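Local coordinates for putative uncharacterized protein (Leishmania major, PDB 3M3I) that is of unknown function but belongs to the DUF985 family of the cupin superfamily and forms a two-chain assembly of beta-rich subunits, at residues 36-47 and 58-68; 83-91 and 136-147. All blocks are in the same frame, centred on the assembly; numbering follows the deposited sequence.

Interaction 1: residues 36-47 and 58-68; sequences GGYYSEVVRSAH and HAYTTIYFLCT
Tyr38 and Leu66 open the antiparallel pairing of strands 38-44 and 61-67 with two backbone hydrogen bonds, Tyr38 N to Leu66 O at 2.8 Å and Leu66 N to Tyr38 O at 2.9 Å. Ser40 and Tyr64 form a second, longer reciprocal pair. Beyond Glu41 the spacing changes: Val42 N bonds weakly to Thr62 O, whereas Thr62 N donates to Val43 O at 3.0 Å. The extra residue on the first strand is a beta bulge, after which Arg44 pairs with Thr61. Such twisted antiparallel sheets build the cupin beta-barrel, and here the second strand is hydrogen-bonded on its other edge to strand 172-179. Where the pairing ends, Ser45 N bonds to Tyr60 O and Ala59 N to His47 O, while Ser45 OG accepts from His47 N in an ST turn.

At the bulge two valines meet one face of the second strand: Val42 CG2, anti to its carbonyl carbon, lies 3.5 Å from Tyr64 CD2, and Val43 CG2 meets the edge of the Tyr60 ring at CE1, also 3.5 Å away. Ser45 N sits over the centre of that ring, whose hydroxyl bonds to Asp81 of the second subunit.

On the Arg44 face, bends at chi2 (138°) and chi3 (71°) bring the guanidinium to His58, whose CE1 stands over its face toward the rim, 3.5 Å from Arg44 NH2, the planes 57° apart. Arg44 CG runs beside Thr61 CG2, 3.5 Å away.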
loop_
_atom_site.group_PDB
_atom_site.type_symbol
_atom_site.label_atom_id
_atom_site.label_comp_id
_atom_site.label_asym_id
_atom_site.label_seq_id
_atom_site.Cartn_x
_atom_site.Cartn_y
_atom_site.Cartn_z
ATOM N N GLY A 36 -2.887 16.427 10.853
ATOM C CA GLY A 36 -3.217 15.839 12.140
ATOM C C GLY A 36 -2.632 14.453 12.117
ATOM O O GLY A 36 -1.951 14.104 11.155
ATOM N N GLY A 37 -2.880 13.658 13.152
ATOM C CA GLY A 37 -2.332 12.315 13.223
ATOM C C GLY A 37 -0.822 12.266 13.144
ATOM O O GLY A 37 -0.171 13.282 13.203
ATOM N N TYR A 38 -0.273 11.065 12.992
ATOM C CA TYR A 38 1.172 10.851 13.068
ATOM C C TYR A 38 1.701 10.195 11.782
ATOM O O TYR A 38 0.957 9.527 11.073
ATOM C CB TYR A 38 1.497 10.037 14.325
ATOM C CG TYR A 38 0.958 10.703 15.588
ATOM C CD1 TYR A 38 -0.373 10.562 15.961
ATOM C CD2 TYR A 38 1.773 11.494 16.391
ATOM C CE1 TYR A 38 -0.882 11.180 17.098
ATOM C CE2 TYR A 38 1.276 12.113 17.535
ATOM C CZ TYR A 38 -0.059 11.955 17.878
ATOM O OH TYR A 38 -0.569 12.565 19.013
ATOM N N TYR A 39 2.977 10.407 11.457
ATOM C CA TYR A 39 3.519 9.860 10.222
ATOM C C TYR A 39 5.042 9.751 10.127
ATOM O O TYR A 39 5.763 10.265 10.950
ATOM C CB TYR A 39 2.999 10.673 9.036
ATOM C CG TYR A 39 3.894 11.801 8.612
ATOM C CD1 TYR A 39 4.418 11.849 7.325
ATOM C CD2 TYR A 39 4.210 12.829 9.482
ATOM C CE1 TYR A 39 5.232 12.882 6.932
ATOM C CE2 TYR A 39 5.027 13.861 9.095
ATOM C CZ TYR A 39 5.534 13.881 7.823
ATOM O OH TYR A 39 6.339 14.920 7.424
ATOM N N SER A 40 5.507 9.044 9.099
ATOM C CA SER A 40 6.895 9.153 8.667
ATOM C C SER A 40 7.042 8.718 7.215
ATOM O O SER A 40 6.375 7.807 6.775
ATOM C CB SER A 40 7.819 8.330 9.557
ATOM O OG SER A 40 7.495 6.964 9.456
ATOM N N GLU A 41 7.923 9.382 6.486
ATOM C CA GLU A 41 8.289 8.967 5.144
ATOM C C GLU A 41 9.020 7.617 5.199
ATOM O O GLU A 41 9.723 7.319 6.157
ATOM C CB GLU A 41 9.145 10.049 4.467
ATOM C CG GLU A 41 8.395 11.372 4.271
ATOM C CD GLU A 41 9.223 12.457 3.570
ATOM O OE1 GLU A 41 10.000 12.127 2.643
ATOM O OE2 GLU A 41 9.088 13.655 3.930
ATOM N N VAL A 42 8.807 6.789 4.181
ATOM C CA VAL A 42 9.439 5.488 4.094
ATOM C C VAL A 42 10.243 5.462 2.817
ATOM O O VAL A 42 11.459 5.554 2.868
ATOM C CB VAL A 42 8.406 4.343 4.160
ATOM C CG1 VAL A 42 9.094 3.006 4.322
ATOM C CG2 VAL A 42 7.450 4.587 5.319
ATOM N N VAL A 43 9.576 5.390 1.670
ATOM C CA VAL A 43 10.282 5.421 0.402
ATOM C C VAL A 43 9.705 6.426 -0.569
ATOM O O VAL A 43 8.538 6.804 -0.488
ATOM C CB VAL A 43 10.341 4.041 -0.282
ATOM C CG1 VAL A 43 10.905 3.004 0.686
ATOM C CG2 VAL A 43 8.975 3.632 -0.795
ATOM N N ARG A 44 10.575 6.824 -1.489
ATOM C CA ARG A 44 10.286 7.743 -2.569
ATOM C C ARG A 44 10.931 7.184 -3.862
ATOM O O ARG A 44 12.146 7.049 -3.941
ATOM C CB ARG A 44 10.860 9.126 -2.206
ATOM C CG ARG A 44 9.865 10.022 -1.448
ATOM C CD ARG A 44 10.461 10.813 -0.288
ATOM N NE ARG A 44 11.348 11.895 -0.721
ATOM C CZ ARG A 44 10.950 13.058 -1.240
ATOM N NH1 ARG A 44 9.655 13.317 -1.435
ATOM N NH2 ARG A 44 11.862 13.968 -1.584
ATOM N N SER A 45 10.115 6.842 -4.852
ATOM C CA SER A 45 10.607 6.379 -6.162
ATOM C C SER A 45 11.836 7.134 -6.673
ATOM O O SER A 45 11.900 8.355 -6.609
ATOM C CB SER A 45 9.495 6.497 -7.223
ATOM O OG SER A 45 9.945 6.068 -8.520
ATOM N N ALA A 46 12.801 6.390 -7.203
ATOM C CA ALA A 46 13.951 6.982 -7.878
ATOM C C ALA A 46 13.535 7.687 -9.174
ATOM O O ALA A 46 14.178 8.647 -9.590
ATOM C CB ALA A 46 14.981 5.908 -8.176
ATOM N N HIS A 47 12.453 7.202 -9.791
ATOM C CA HIS A 47 12.008 7.618 -11.124
ATOM C C HIS A 47 10.957 8.727 -11.016
ATOM O O HIS A 47 9.992 8.602 -10.265
ATOM C CB HIS A 47 11.429 6.398 -11.849
ATOM C CG HIS A 47 10.825 6.692 -13.192
ATOM N ND1 HIS A 47 11.582 6.863 -14.330
ATOM C CD2 HIS A 47 9.532 6.789 -13.584
ATOM C CE1 HIS A 47 10.784 7.079 -15.358
ATOM N NE2 HIS A 47 9.534 7.035 -14.935
ATOM N N HIS A 58 7.944 12.405 -8.000
ATOM C CA HIS A 58 8.315 10.999 -7.911
ATOM C C HIS A 58 7.136 10.142 -8.391
ATOM O O HIS A 58 5.980 10.513 -8.177
ATOM C CB HIS A 58 8.671 10.627 -6.460
ATOM C CG HIS A 58 9.866 11.359 -5.926
ATOM N ND1 HIS A 58 9.762 12.500 -5.159
ATOM C CD2 HIS A 58 11.190 11.124 -6.076
ATOM C CE1 HIS A 58 10.978 12.925 -4.854
ATOM N NE2 HIS A 58 11.861 12.106 -5.399
ATOM N N ALA A 59 7.424 9.017 -9.048
ATOM C CA ALA A 59 6.372 8.092 -9.460
ATOM C C ALA A 59 5.398 7.873 -8.311
ATOM O O ALA A 59 4.195 8.036 -8.471
ATOM C CB ALA A 59 6.950 6.756 -9.917
ATOM N N TYR A 60 5.947 7.494 -7.159
ATOM C CA TYR A 60 5.182 7.322 -5.934
ATOM C C TYR A 60 6.010 7.767 -4.737
ATOM O O TYR A 60 7.228 7.871 -4.814
ATOM C CB TYR A 60 4.776 5.865 -5.749
ATOM C CG TYR A 60 5.948 4.955 -5.468
ATOM C CD1 TYR A 60 6.315 4.638 -4.176
ATOM C CD2 TYR A 60 6.701 4.426 -6.499
ATOM C CE1 TYR A 60 7.395 3.826 -3.924
ATOM C CE2 TYR A 60 7.792 3.604 -6.247
ATOM C CZ TYR A 60 8.133 3.313 -4.955
ATOM O OH TYR A 60 9.210 2.498 -4.702
ATOM N N THR A 61 5.315 8.028 -3.641
ATOM C CA THR A 61 5.895 8.274 -2.341
ATOM C C THR A 61 5.016 7.499 -1.385
ATOM O O THR A 61 3.828 7.366 -1.631
ATOM C CB THR A 61 5.891 9.777 -1.983
ATOM O OG1 THR A 61 4.566 10.292 -2.058
ATOM C CG2 THR A 61 6.782 10.585 -2.931
ATOM N N THR A 62 5.596 6.949 -0.318
ATOM C CA THR A 62 4.810 6.182 0.672
ATOM C C THR A 62 5.080 6.684 2.077
ATOM O O THR A 62 6.104 7.326 2.330
ATOM C CB THR A 62 5.098 4.645 0.658
ATOM O OG1 THR A 62 6.209 4.362 1.514
ATOM C CG2 THR A 62 5.385 4.119 -0.748
ATOM N N ILE A 63 4.148 6.381 2.982
ATOM C CA ILE A 63 4.265 6.751 4.393
ATOM C C ILE A 63 3.541 5.764 5.286
ATOM O O ILE A 63 2.680 5.026 4.842
ATOM C CB ILE A 63 3.686 8.163 4.696
ATOM C CG1 ILE A 63 2.175 8.203 4.502
ATOM C CG2 ILE A 63 4.331 9.243 3.828
ATOM C CD1 ILE A 63 1.530 9.444 5.090
ATOM N N TYR A 64 3.932 5.746 6.555
ATOM C CA TYR A 64 3.139 5.156 7.607
ATOM C C TYR A 64 2.265 6.269 8.191
ATOM O O TYR A 64 2.754 7.339 8.483
ATOM C CB TYR A 64 4.035 4.616 8.687
ATOM C CG TYR A 64 4.798 3.351 8.356
ATOM C CD1 TYR A 64 4.134 2.147 8.132
ATOM C CD2 TYR A 64 6.178 3.344 8.328
ATOM C CE1 TYR A 64 4.837 0.983 7.870
ATOM C CE2 TYR A 64 6.882 2.192 8.061
ATOM C CZ TYR A 64 6.215 1.016 7.839
ATOM O OH TYR A 64 6.932 -0.134 7.583
ATOM N N PHE A 65 0.972 6.029 8.345
ATOM C CA PHE A 65 0.090 7.017 8.943
ATOM C C PHE A 65 -0.694 6.418 10.101
ATOM O O PHE A 65 -1.350 5.402 9.929
ATOM C CB PHE A 65 -0.871 7.581 7.898
ATOM C CG PHE A 65 -1.729 8.679 8.422
ATOM C CD1 PHE A 65 -1.231 9.965 8.545
ATOM C CD2 PHE A 65 -3.019 8.426 8.837
ATOM C CE1 PHE A 65 -2.018 10.984 9.048
ATOM C CE2 PHE A 65 -3.814 9.443 9.338
ATOM C CZ PHE A 65 -3.307 10.723 9.449
ATOM N N LEU A 66 -0.628 7.052 11.270
ATOM C CA LEU A 66 -1.420 6.632 12.438
ATOM C C LEU A 66 -2.364 7.759 12.864
ATOM O O LEU A 66 -2.017 8.936 12.822
ATOM C CB LEU A 66 -0.505 6.166 13.579
ATOM C CG LEU A 66 -1.094 5.719 14.931
ATOM C CD1 LEU A 66 -0.154 4.754 15.683
ATOM C CD2 LEU A 66 -1.411 6.918 15.815
ATOM N N CYS A 67 -3.567 7.370 13.269
ATOM C CA CYS A 67 -4.661 8.281 13.603
ATOM C C CYS A 67 -5.190 7.871 14.985
ATOM O O CYS A 67 -5.223 6.695 15.298
ATOM C CB CYS A 67 -5.741 8.133 12.540
ATOM S SG CYS A 67 -6.992 9.431 12.386
ATOM N N THR A 68 -5.575 8.846 15.804
ATOM C CA THR A 68 -6.147 8.601 17.132
ATOM C C THR A 68 -7.444 9.402 17.264
ATOM O O THR A 68 -7.722 10.249 16.428
ATOM C CB THR A 68 -5.167 9.015 18.253
ATOM O OG1 THR A 68 -4.648 10.322 17.976
ATOM C CG2 THR A 68 -4.002 8.041 18.360
#

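Interaction 2: residues 83-91 and 136-147; sequences TWMYHAGDP and VGARVERGELLQ
Tyr86 is the apolar centre, its ring laid against the backbone and side chains of the loop that follows strand 130-136. With CG anti to the backbone N (chi1 173°), the ring reaches across the loop so that one face meets the peptide joining Gly137 to Ala138, Ala138 N standing over its centre. Gly137 CA comes within 3.5 Å of Tyr86 CD2, and the methyl CB of Ala138 lies 3.6 Å from CE1. Ala88 N lies over the opposite face, toward the rim, so the ring sits between two pieces of backbone. Val136 CG1 packs on Tyr86 CB, while its CG2 touches Trp84 CB; Val136 and Trp84 both continue onto Leu92 and Leu94 of strand 92-98.

The contact lies where the chain of this cupin-family subunit passes from one sheet to the other. Strand 81-87 belongs to the first sheet, turns a corner at Ala88 through a classic beta bulge facing Leu173, and leads into strand 92-98 of the second. Pairing with the incoming strand 147-150 begins here: Tyr86 N donates to Leu146 O at 2.9 Å, and Met85 faces Gln147 as a non-hydrogen-bonded pair, the two side chains running alongside each other.

Farther out, Pro91 CG rests 3.5 Å from Glu144 OE2, and the other carboxylate oxygen, OE1, accepts from Arg139 N at 2.9 Å, from above the carboxylate plane. The Tyr86 hydroxyl donates to Gly89 O at 2.7 Å, fixing the far end of the ring to its own turn. Gln147 OE1 bonds to Thr62 of the second subunit.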
loop_
_atom_site.group_PDB
_atom_site.type_symbol
_atom_site.label_atom_id
_atom_site.label_comp_id
_atom_site.label_asym_id
_atom_site.label_seq_id
_atom_site.Cartn_x
_atom_site.Cartn_y
_atom_site.Cartn_z
ATOM N N THR A 83 -3.657 5.917 -1.785
ATOM C CA THR A 83 -4.164 4.592 -1.457
ATOM C C THR A 83 -3.820 4.258 -0.010
ATOM O O THR A 83 -2.660 4.364 0.387
ATOM C CB THR A 83 -3.579 3.504 -2.420
ATOM O OG1 THR A 83 -3.993 3.771 -3.769
ATOM C CG2 THR A 83 -4.047 2.134 -2.025
ATOM N N TRP A 84 -4.834 3.839 0.748
ATOM C CA TRP A 84 -4.744 3.563 2.187
ATOM C C TRP A 84 -4.839 2.065 2.498
ATOM O O TRP A 84 -5.851 1.468 2.215
ATOM C CB TRP A 84 -5.909 4.257 2.889
ATOM C CG TRP A 84 -5.820 5.724 2.834
ATOM C CD1 TRP A 84 -5.910 6.510 1.727
ATOM C CD2 TRP A 84 -5.625 6.602 3.941
ATOM N NE1 TRP A 84 -5.775 7.830 2.072
ATOM C CE2 TRP A 84 -5.591 7.916 3.427
ATOM C CE3 TRP A 84 -5.464 6.407 5.317
ATOM C CZ2 TRP A 84 -5.403 9.028 4.233
ATOM C CZ3 TRP A 84 -5.287 7.513 6.126
ATOM C CH2 TRP A 84 -5.256 8.815 5.580
ATOM N N MET A 85 -3.812 1.488 3.128
ATOM C CA MET A 85 -3.741 0.050 3.432
ATOM C C MET A 85 -3.756 -0.201 4.938
ATOM O O MET A 85 -2.864 0.259 5.618
ATOM C CB MET A 85 -2.433 -0.545 2.909
ATOM C CG MET A 85 -2.479 -1.141 1.528
ATOM S SD MET A 85 -2.227 -0.018 0.157
ATOM C CE MET A 85 -0.906 1.059 0.710
ATOM N N TYR A 86 -4.723 -0.974 5.432
ATOM C CA TYR A 86 -4.832 -1.304 6.847
ATOM C C TYR A 86 -3.716 -2.260 7.353
ATOM O O TYR A 86 -3.445 -3.282 6.741
ATOM C CB TYR A 86 -6.205 -1.928 7.142
ATOM C CG TYR A 86 -6.333 -2.450 8.557
ATOM C CD1 TYR A 86 -5.876 -3.730 8.892
ATOM C CD2 TYR A 86 -6.881 -1.657 9.573
ATOM C CE1 TYR A 86 -5.985 -4.219 10.188
ATOM C CE2 TYR A 86 -6.994 -2.140 10.890
ATOM C CZ TYR A 86 -6.534 -3.418 11.186
ATOM O OH TYR A 86 -6.609 -3.907 12.463
ATOM N N HIS A 87 -3.100 -1.911 8.488
ATOM C CA HIS A 87 -2.050 -2.728 9.123
ATOM C C HIS A 87 -2.445 -3.226 10.511
ATOM O O HIS A 87 -2.240 -4.398 10.820
ATOM C CB HIS A 87 -0.753 -1.933 9.252
ATOM C CG HIS A 87 -0.047 -1.701 7.954
ATOM N ND1 HIS A 87 0.065 -2.670 6.984
ATOM C CD2 HIS A 87 0.631 -0.627 7.489
ATOM C CE1 HIS A 87 0.761 -2.197 5.967
ATOM N NE2 HIS A 87 1.116 -0.960 6.249
ATOM N N ALA A 88 -2.974 -2.335 11.351
ATOM C CA ALA A 88 -3.291 -2.675 12.749
ATOM C C ALA A 88 -4.252 -1.694 13.463
ATOM O O ALA A 88 -4.540 -0.604 12.969
ATOM C CB ALA A 88 -2.004 -2.832 13.562
ATOM N N GLY A 89 -4.748 -2.128 14.623
ATOM C CA GLY A 89 -5.625 -1.320 15.477
ATOM C C GLY A 89 -7.063 -1.292 15.002
ATOM O O GLY A 89 -7.498 -2.157 14.251
ATOM N N ASP A 90 -7.799 -0.284 15.445
ATOM C CA ASP A 90 -9.151 -0.031 14.954
ATOM C C ASP A 90 -9.236 0.299 13.446
ATOM O O ASP A 90 -8.245 0.754 12.825
ATOM C CB ASP A 90 -9.778 1.135 15.718
ATOM C CG ASP A 90 -9.939 0.857 17.206
ATOM O OD1 ASP A 90 -10.413 -0.243 17.593
ATOM O OD2 ASP A 90 -9.604 1.766 17.996
ATOM N N PRO A 91 -10.436 0.100 12.854
ATOM C CA PRO A 91 -10.715 0.649 11.535
ATOM C C PRO A 91 -10.546 2.142 11.489
ATOM O O PRO A 91 -10.866 2.832 12.456
ATOM C CB PRO A 91 -12.193 0.312 11.297
ATOM C CG PRO A 91 -12.722 -0.145 12.578
ATOM C CD PRO A 91 -11.560 -0.717 13.332
ATOM N N VAL A 136 -11.599 1.857 6.541
ATOM C CA VAL A 136 -10.426 1.060 6.164
ATOM C C VAL A 136 -10.119 0.142 7.337
ATOM O O VAL A 136 -9.805 0.616 8.429
ATOM C CB VAL A 136 -9.204 1.974 5.864
ATOM C CG1 VAL A 136 -7.901 1.145 5.706
ATOM C CG2 VAL A 136 -9.473 2.797 4.626
ATOM N N GLY A 137 -10.240 -1.169 7.129
ATOM C CA GLY A 137 -10.134 -2.127 8.250
ATOM C C GLY A 137 -10.069 -3.572 7.792
ATOM O O GLY A 137 -10.067 -3.837 6.585
ATOM N N ALA A 138 -10.022 -4.495 8.753
ATOM C CA ALA A 138 -9.814 -5.925 8.476
ATOM C C ALA A 138 -11.042 -6.814 8.723
ATOM O O ALA A 138 -10.987 -8.024 8.493
ATOM C CB ALA A 138 -8.627 -6.448 9.297
ATOM N N ARG A 139 -12.132 -6.242 9.229
ATOM C CA ARG A 139 -13.378 -6.975 9.308
ATOM C C ARG A 139 -14.178 -6.619 8.082
ATOM O O ARG A 139 -15.094 -5.787 8.116
ATOM C CB ARG A 139 -14.151 -6.649 10.577
ATOM C CG ARG A 139 -13.489 -7.153 11.847
ATOM C CD ARG A 139 -13.751 -6.169 12.969
ATOM N NE ARG A 139 -13.440 -6.682 14.301
ATOM C CZ ARG A 139 -13.531 -5.953 15.409
ATOM N NH1 ARG A 139 -13.919 -4.677 15.348
ATOM N NH2 ARG A 139 -13.227 -6.489 16.581
ATOM N N VAL A 140 -13.821 -7.280 6.990
ATOM C CA VAL A 140 -14.479 -7.077 5.698
ATOM C C VAL A 140 -15.915 -7.578 5.688
ATOM O O VAL A 140 -16.708 -7.154 4.846
ATOM C CB VAL A 140 -13.720 -7.765 4.574
ATOM C CG1 VAL A 140 -12.310 -7.127 4.441
ATOM C CG2 VAL A 140 -13.676 -9.276 4.818
ATOM N N GLU A 141 -16.239 -8.456 6.632
ATOM C CA GLU A 141 -17.591 -8.953 6.799
ATOM C C GLU A 141 -18.515 -7.921 7.446
ATOM O O GLU A 141 -19.719 -8.123 7.496
ATOM C CB GLU A 141 -17.589 -10.310 7.538
ATOM C CG GLU A 141 -17.128 -10.318 9.004
ATOM C CD GLU A 141 -15.614 -10.160 9.226
ATOM O OE1 GLU A 141 -15.169 -10.452 10.348
ATOM O OE2 GLU A 141 -14.872 -9.709 8.324
ATOM N N ARG A 142 -17.931 -6.823 7.936
ATOM C CA ARG A 142 -18.648 -5.631 8.426
ATOM C C ARG A 142 -18.498 -4.419 7.487
ATOM O O ARG A 142 -18.707 -3.290 7.896
ATOM C CB ARG A 142 -18.097 -5.223 9.779
ATOM C CG ARG A 142 -18.341 -6.190 10.881
ATOM C CD ARG A 142 -17.707 -5.656 12.137
ATOM N NE ARG A 142 -18.081 -6.422 13.315
ATOM C CZ ARG A 142 -17.606 -6.202 14.531
ATOM N NH1 ARG A 142 -16.717 -5.233 14.731
ATOM N NH2 ARG A 142 -18.020 -6.950 15.554
ATOM N N GLY A 143 -18.117 -4.646 6.238
ATOM C CA GLY A 143 -18.016 -3.565 5.282
ATOM C C GLY A 143 -16.718 -2.781 5.333
ATOM O O GLY A 143 -16.576 -1.791 4.621
ATOM N N GLU A 144 -15.760 -3.220 6.147
ATOM C CA GLU A 144 -14.461 -2.574 6.194
ATOM C C GLU A 144 -13.670 -3.009 4.973
ATOM O O GLU A 144 -13.930 -4.062 4.435
ATOM C CB GLU A 144 -13.711 -2.910 7.490
ATOM C CG GLU A 144 -14.474 -2.502 8.757
ATOM C CD GLU A 144 -13.808 -2.977 10.030
ATOM O OE1 GLU A 144 -12.683 -3.522 9.944
ATOM O OE2 GLU A 144 -14.417 -2.820 11.116
ATOM N N LEU A 145 -12.718 -2.176 4.543
ATOM C CA LEU A 145 -11.924 -2.426 3.346
ATOM C C LEU A 145 -10.436 -2.390 3.665
ATOM O O LEU A 145 -9.934 -1.367 4.109
ATOM C CB LEU A 145 -12.257 -1.375 2.297
ATOM C CG LEU A 145 -13.707 -1.341 1.788
ATOM C CD1 LEU A 145 -13.982 -0.123 0.888
ATOM C CD2 LEU A 145 -14.068 -2.622 1.074
ATOM N N LEU A 146 -9.721 -3.488 3.443
ATOM C CA LEU A 146 -8.293 -3.553 3.732
ATOM C C LEU A 146 -7.485 -2.534 2.953
ATOM O O LEU A 146 -6.421 -2.111 3.387
ATOM C CB LEU A 146 -7.735 -4.932 3.418
ATOM C CG LEU A 146 -8.051 -6.111 4.331
ATOM C CD1 LEU A 146 -7.614 -7.362 3.620
ATOM C CD2 LEU A 146 -7.378 -5.991 5.712
ATOM N N GLN A 147 -7.999 -2.151 1.792
ATOM C CA GLN A 147 -7.357 -1.186 0.908
ATOM C C GLN A 147 -8.444 -0.267 0.343
ATOM O O GLN A 147 -9.564 -0.696 0.122
ATOM C CB GLN A 147 -6.645 -1.966 -0.203
ATOM C CG GLN A 147 -5.872 -1.145 -1.208
ATOM C CD GLN A 147 -5.576 -1.897 -2.505
ATOM O OE1 GLN A 147 -5.658 -1.326 -3.564
ATOM N NE2 GLN A 147 -5.197 -3.165 -2.410
#

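Overall arrangement
Both contacts draw on the same curled antiparallel sheet, but they illustrate two ways of using it. Interaction 1, only partly buried, joins neighbouring strands along their length, so backbone hydrogen bonds dominate and side chains pack mainly within the two faces. Interaction 2 is more deeply buried and has a single backbone hydrogen bond between its segments; a tyrosine ring against a loop carries much of it, at the passage to the second sheet. The two meet directly where Phe65 CD2 touches Trp84 CZ3 at 3.7 Å, although their centres are about 18 Å apart. Each also reaches the second subunit, so they are linked across the dimer as well as within the chain.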